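Local coordinates for Lmo0135 protein (Listeria monocytogenes EGD-e, PDB 5ISU), which is the substrate-binding component CtaP of an ABC transporter, and probably takes part in peptide uptake, at residues N264-A269 against Y421-N426; Q340-Y345 against D392-L397. All blocks are in the same frame, centred on the assembly; numbering follows the deposited sequence.

Contacts 1 and 2 lie side by side in one lobe, their centres about 12 Å apart, yet differ in chemistry. Both are largely buried. Contact 1 joins two loops, one following strand 248-263 and the other preceding helix 427-438, through asparagine amides, one backbone bond and a water. Contact 2 is parallel strand pairing within the mixed sheet, where main-chain bonds dominate and two hydroxyls take over at the entry of strand 395-400. Along the chain contact 2 is nested inside the loop that contact 1 closes. The two meet where groups of the 264-269 and 421-426 loops reach the 392-397 segment.

Contact 1: N264-A269 against Y421-N426; sequences NENQPA and YSNYHN
Asn264 OD1 is gripped by two donors that reach it from opposite faces of its amide plane. Asn423 ND2 comes from across the contact, 2.6 Å from Asn264 OD1 and well above the carbonyl plane, in a bond bent at the hydrogen. The backbone N of Asn266 comes from the other face, 3.0 Å from Asn264 OD1. Chi1 of Asn264 (-167°) sets CG anti to the backbone N; the rotation of the amide beyond it would be fixed by these two bonds at OD1 together with those from ND2 to the carbonyls of Asn390 and Tyr393. Asn266 lays its amide over that of Asn423, the planes only 14° apart and stacked, with Asn266 ND2 3.3 Å from Asn423 CG. The polar ends of this stack are held from outside by Arg388, whose backbone O accepts from Asn266 ND2 and whose NE meets Asn423 OD1. A water donates to both Asn266 OD1 and Asn423 O, closing a second bridge between the loops. Nearby, Glu265 N makes a nearly straight bond (163°) of 2.8 Å to Ser422 O. The extended Glu265 side chain then runs beside Tyr424 in the same direction, and at the edge of the ring Glu265 OE2 lies 3.2 Å from Tyr424 CD1. Tyr424 OH accepts from Asn426 ND2 and is also bonded to Asp459. The bond from Asn266 N to Asn264 OD1 defines an Asx turn, here superimposed on a type I beta turn from Asn264 to Gln267.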
loop_
_atom_site.group_PDB
_atom_site.type_symbol
_atom_site.label_atom_id
_atom_site.label_comp_id
_atom_site.label_asym_id
_atom_site.label_seq_id
_atom_site.Cartn_x
_atom_site.Cartn_y
_atom_site.Cartn_z
ATOM N N ASN A 264 8.984 1.698 21.202
ATOM C CA ASN A 264 7.988 2.536 21.902
ATOM C C ASN A 264 8.616 3.503 22.901
ATOM O O ASN A 264 8.909 3.127 24.041
ATOM C CB ASN A 264 6.965 1.659 22.631
ATOM C CG ASN A 264 5.737 2.440 23.104
ATOM O OD1 ASN A 264 5.696 3.668 23.040
ATOM N ND2 ASN A 264 4.718 1.720 23.556
ATOM N N GLU A 265 8.779 4.759 22.492
ATOM C CA GLU A 265 9.371 5.766 23.373
ATOM C C GLU A 265 8.504 6.171 24.582
ATOM O O GLU A 265 8.943 6.975 25.395
ATOM C CB GLU A 265 9.838 6.984 22.581
ATOM C CG GLU A 265 10.897 6.607 21.558
ATOM C CD GLU A 265 11.532 7.795 20.853
ATOM O OE1 GLU A 265 11.580 8.898 21.434
ATOM O OE2 GLU A 265 12.037 7.601 19.721
ATOM N N ASN A 266 7.281 5.644 24.688
ATOM C CA ASN A 266 6.465 5.890 25.893
ATOM C C ASN A 266 7.056 5.099 27.085
ATOM O O ASN A 266 6.802 5.444 28.241
ATOM C CB ASN A 266 4.982 5.555 25.686
ATOM C CG ASN A 266 4.262 6.572 24.809
ATOM O OD1 ASN A 266 4.763 7.679 24.564
ATOM N ND2 ASN A 266 3.059 6.212 24.357
ATOM N N GLN A 267 7.827 4.039 26.796
ATOM C CA GLN A 267 8.528 3.303 27.849
ATOM C C GLN A 267 9.791 4.117 28.107
ATOM O O GLN A 267 10.555 4.357 27.185
ATOM C CB GLN A 267 8.887 1.864 27.444
ATOM C CG GLN A 267 7.684 0.933 27.320
ATOM C CD GLN A 267 8.064 -0.542 27.396
ATOM O OE1 GLN A 267 9.237 -0.902 27.301
ATOM N NE2 GLN A 267 7.066 -1.403 27.581
ATOM N N PRO A 268 10.002 4.577 29.354
ATOM C CA PRO A 268 11.180 5.416 29.631
ATOM C C PRO A 268 12.522 4.894 29.078
ATOM O O PRO A 268 13.268 5.665 28.487
ATOM C CB PRO A 268 11.211 5.486 31.158
ATOM C CG PRO A 268 9.798 5.281 31.579
ATOM C CD PRO A 268 9.161 4.388 30.553
ATOM N N ALA A 269 12.807 3.605 29.242
ATOM C CA ALA A 269 14.092 3.045 28.793
ATOM C C ALA A 269 14.412 3.262 27.299
ATOM O O ALA A 269 15.555 3.549 26.951
ATOM C CB ALA A 269 14.177 1.563 29.139
ATOM N N TYR A 421 3.808 4.932 15.767
ATOM C CA TYR A 421 3.937 3.783 16.702
ATOM C C TYR A 421 5.089 3.887 17.706
ATOM O O TYR A 421 4.994 3.380 18.835
ATOM C CB TYR A 421 4.014 2.451 15.921
ATOM C CG TYR A 421 2.777 2.202 15.047
ATOM C CD1 TYR A 421 1.510 2.099 15.623
ATOM C CD2 TYR A 421 2.876 2.055 13.661
ATOM C CE1 TYR A 421 0.378 1.878 14.855
ATOM C CE2 TYR A 421 1.745 1.829 12.883
ATOM C CZ TYR A 421 0.498 1.739 13.490
ATOM O OH TYR A 421 -0.635 1.515 12.753
ATOM N N SER A 422 6.153 4.567 17.297
ATOM C CA SER A 422 7.319 4.755 18.135
ATOM C C SER A 422 7.118 5.885 19.173
ATOM O O SER A 422 7.880 5.974 20.127
ATOM C CB SER A 422 8.537 5.053 17.257
ATOM O OG SER A 422 8.763 4.025 16.293
ATOM N N ASN A 423 6.097 6.727 18.978
ATOM C CA ASN A 423 5.795 7.869 19.869
ATOM C C ASN A 423 6.992 8.842 19.967
ATOM O O ASN A 423 7.249 9.443 21.020
ATOM C CB ASN A 423 5.337 7.392 21.258
ATOM C CG ASN A 423 4.082 6.544 21.198
ATOM O OD1 ASN A 423 3.033 7.011 20.788
ATOM N ND2 ASN A 423 4.182 5.290 21.646
ATOM N N TYR A 424 7.680 8.998 18.834
ATOM C CA TYR A 424 8.853 9.866 18.682
ATOM C C TYR A 424 8.434 11.324 18.480
ATOM O O TYR A 424 7.733 11.650 17.525
ATOM C CB TYR A 424 9.658 9.356 17.486
ATOM C CG TYR A 424 10.852 10.167 17.035
ATOM C CD1 TYR A 424 12.021 10.216 17.793
ATOM C CD2 TYR A 424 10.851 10.800 15.796
ATOM C CE1 TYR A 424 13.130 10.915 17.347
ATOM C CE2 TYR A 424 11.955 11.503 15.352
ATOM C CZ TYR A 424 13.089 11.554 16.124
ATOM O OH TYR A 424 14.184 12.255 15.676
ATOM N N HIS A 425 8.872 12.197 19.385
ATOM C CA HIS A 425 8.508 13.615 19.335
ATOM C C HIS A 425 9.722 14.497 19.065
ATOM O O HIS A 425 10.581 14.682 19.935
ATOM C CB HIS A 425 7.809 14.023 20.634
ATOM C CG HIS A 425 6.714 13.088 21.037
ATOM N ND1 HIS A 425 5.620 12.833 20.234
ATOM C CD2 HIS A 425 6.540 12.346 22.155
ATOM C CE1 HIS A 425 4.825 11.965 20.836
ATOM N NE2 HIS A 425 5.357 11.661 22.007
ATOM N N ASN A 426 9.770 15.047 17.854
ATOM C CA ASN A 426 10.862 15.908 17.421
ATOM C C ASN A 426 10.332 17.071 16.560
ATOM O O ASN A 426 10.120 16.907 15.349
ATOM C CB ASN A 426 11.866 15.052 16.635
ATOM C CG ASN A 426 13.040 15.854 16.099
ATOM O OD1 ASN A 426 13.041 17.100 16.105
ATOM N ND2 ASN A 426 14.049 15.143 15.612
HETATM O O HOH W 1 6.780 9.638 24.013
#

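Contact 2: Q340-Y345 against D392-L397; sequences QKLTVY and DYSIAL
Strands 341-345 and 395-397 run parallel, 18° apart in direction, with Val344 level with Ile395 and Tyr345 with Ala396. The pairing starts with Ile395 N bonded to Thr343 O at 2.9 Å. Tyr345 N gives a straight 2.7 Å bond to Ile395 O, and Tyr345 O in turn accepts from Leu397 N at 3.3 Å. Ahead of this regular pairing, side chains supply much of the bonding. Ser394 OG accepts from Thr343 N at 2.8 Å, almost straight (177°), and also bonds Gln267 OE1. Thr343 OG1, set between its backbone N and carbonyl carbon (chi1 55°), donates to a lone pair of Asp392 O at 2.9 Å and accepts from Ser394 N. Strand 341-347 pairs on one edge with strand 395-400 and on the other with strand 370-376, all three parallel, in the mixed sheet of this lobe of a family 5 solute-binding protein. Val344 and Ile395 share one face, where their CG2 atoms lie 4.2 Å apart and Val344 CG2 also nears Leu397 CG; helix 351-365 packs on Ile395 and Leu397 there. On the other face the Tyr345 ring slants past Tyr393, bringing its CD1 to 3.4 Å from Tyr393 CB, while the Tyr393 hydroxyl bonds Tyr421 O.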
loop_
_atom_site.group_PDB
_atom_site.type_symbol
_atom_site.label_atom_id
_atom_site.label_comp_id
_atom_site.label_asym_id
_atom_site.label_seq_id
_atom_site.Cartn_x
_atom_site.Cartn_y
_atom_site.Cartn_z
ATOM N N GLN A 340 15.478 -5.511 34.155
ATOM C CA GLN A 340 14.175 -5.285 33.549
ATOM C C GLN A 340 14.055 -6.051 32.228
ATOM O O GLN A 340 15.050 -6.285 31.531
ATOM C CB GLN A 340 13.958 -3.792 33.337
ATOM C CG GLN A 340 12.544 -3.416 32.938
ATOM C CD GLN A 340 12.315 -1.916 32.962
ATOM O OE1 GLN A 340 13.245 -1.127 32.765
ATOM N NE2 GLN A 340 11.069 -1.512 33.197
ATOM N N LYS A 341 12.821 -6.413 31.887
ATOM C CA LYS A 341 12.516 -7.216 30.711
ATOM C C LYS A 341 11.696 -6.416 29.703
ATOM O O LYS A 341 10.850 -5.610 30.089
ATOM C CB LYS A 341 11.762 -8.473 31.170
ATOM C CG LYS A 341 12.584 -9.326 32.145
ATOM C CD LYS A 341 11.755 -10.283 32.990
ATOM C CE LYS A 341 11.160 -11.432 32.201
ATOM N NZ LYS A 341 10.342 -12.319 33.080
ATOM N N LEU A 342 11.970 -6.634 28.416
ATOM C CA LEU A 342 11.273 -5.930 27.337
ATOM C C LEU A 342 10.278 -6.839 26.657
ATOM O O LEU A 342 10.446 -8.057 26.652
ATOM C CB LEU A 342 12.261 -5.392 26.304
ATOM C CG LEU A 342 13.254 -4.335 26.787
ATOM C CD1 LEU A 342 14.154 -3.915 25.631
ATOM C CD2 LEU A 342 12.529 -3.125 27.378
ATOM N N THR A 343 9.249 -6.232 26.074
ATOM C CA THR A 343 8.191 -6.961 25.400
ATOM C C THR A 343 8.135 -6.667 23.898
ATOM O O THR A 343 8.282 -5.512 23.469
ATOM C CB THR A 343 6.813 -6.629 26.020
ATOM O OG1 THR A 343 6.599 -5.206 26.014
ATOM C CG2 THR A 343 6.731 -7.134 27.459
ATOM N N VAL A 344 7.955 -7.721 23.102
ATOM C CA VAL A 344 7.774 -7.574 21.657
ATOM C C VAL A 344 6.355 -8.035 21.344
ATOM O O VAL A 344 5.989 -9.178 21.609
ATOM C CB VAL A 344 8.820 -8.322 20.814
ATOM C CG1 VAL A 344 8.934 -9.796 21.208
ATOM C CG2 VAL A 344 8.507 -8.169 19.325
ATOM N N TYR A 345 5.539 -7.116 20.844
ATOM C CA TYR A 345 4.146 -7.412 20.507
ATOM C C TYR A 345 4.027 -7.579 19.005
ATOM O O TYR A 345 4.520 -6.763 18.252
ATOM C CB TYR A 345 3.201 -6.300 21.010
ATOM C CG TYR A 345 2.754 -6.421 22.463
ATOM C CD1 TYR A 345 3.630 -6.160 23.521
ATOM C CD2 TYR A 345 1.429 -6.746 22.775
ATOM C CE1 TYR A 345 3.209 -6.262 24.848
ATOM C CE2 TYR A 345 1.001 -6.852 24.096
ATOM C CZ TYR A 345 1.888 -6.610 25.127
ATOM O OH TYR A 345 1.442 -6.703 26.434
ATOM N N ASP A 392 2.560 -0.481 26.955
ATOM C CA ASP A 392 2.649 -1.914 27.259
ATOM C C ASP A 392 3.734 -2.577 26.429
ATOM O O ASP A 392 4.483 -3.409 26.931
ATOM C CB ASP A 392 1.329 -2.626 26.965
ATOM C CG ASP A 392 0.187 -2.129 27.820
ATOM O OD1 ASP A 392 0.419 -1.403 28.820
ATOM O OD2 ASP A 392 -0.957 -2.490 27.490
ATOM N N TYR A 393 3.815 -2.189 25.160
ATOM C CA TYR A 393 4.779 -2.780 24.235
ATOM C C TYR A 393 6.089 -2.009 24.201
ATOM O O TYR A 393 6.101 -0.788 24.168
ATOM C CB TYR A 393 4.186 -2.886 22.809
ATOM C CG TYR A 393 3.886 -1.561 22.080
ATOM C CD1 TYR A 393 2.681 -0.882 22.287
ATOM C CD2 TYR A 393 4.780 -1.030 21.149
ATOM C CE1 TYR A 393 2.390 0.301 21.624
ATOM C CE2 TYR A 393 4.492 0.149 20.470
ATOM C CZ TYR A 393 3.294 0.815 20.722
ATOM O OH TYR A 393 2.984 1.990 20.070
ATOM N N SER A 394 7.196 -2.737 24.229
ATOM C CA SER A 394 8.505 -2.118 24.106
ATOM C C SER A 394 8.767 -2.032 22.608
ATOM O O SER A 394 9.249 -1.025 22.093
ATOM C CB SER A 394 9.582 -2.970 24.776
ATOM O OG SER A 394 9.164 -3.401 26.059
ATOM N N ILE A 395 8.424 -3.110 21.915
ATOM C CA ILE A 395 8.628 -3.216 20.476
ATOM C C ILE A 395 7.383 -3.801 19.834
ATOM O O ILE A 395 6.725 -4.677 20.418
ATOM C CB ILE A 395 9.822 -4.151 20.164
ATOM C CG1 ILE A 395 11.099 -3.623 20.828
ATOM C CG2 ILE A 395 10.016 -4.306 18.654
ATOM C CD1 ILE A 395 12.282 -4.559 20.716
ATOM N N ALA A 396 7.055 -3.298 18.646
ATOM C CA ALA A 396 5.939 -3.792 17.860
ATOM C C ALA A 396 6.394 -4.012 16.405
ATOM O O ALA A 396 7.055 -3.160 15.809
ATOM C CB ALA A 396 4.783 -2.823 17.915
ATOM N N LEU A 397 6.068 -5.172 15.861
ATOM C CA LEU A 397 6.398 -5.487 14.481
ATOM C C LEU A 397 5.270 -4.974 13.621
ATOM O O LEU A 397 4.102 -5.195 13.932
ATOM C CB LEU A 397 6.570 -6.987 14.287
ATOM C CG LEU A 397 7.646 -7.577 15.185
ATOM C CD1 LEU A 397 7.729 -9.079 14.997
ATOM C CD2 LEU A 397 8.995 -6.911 14.916
#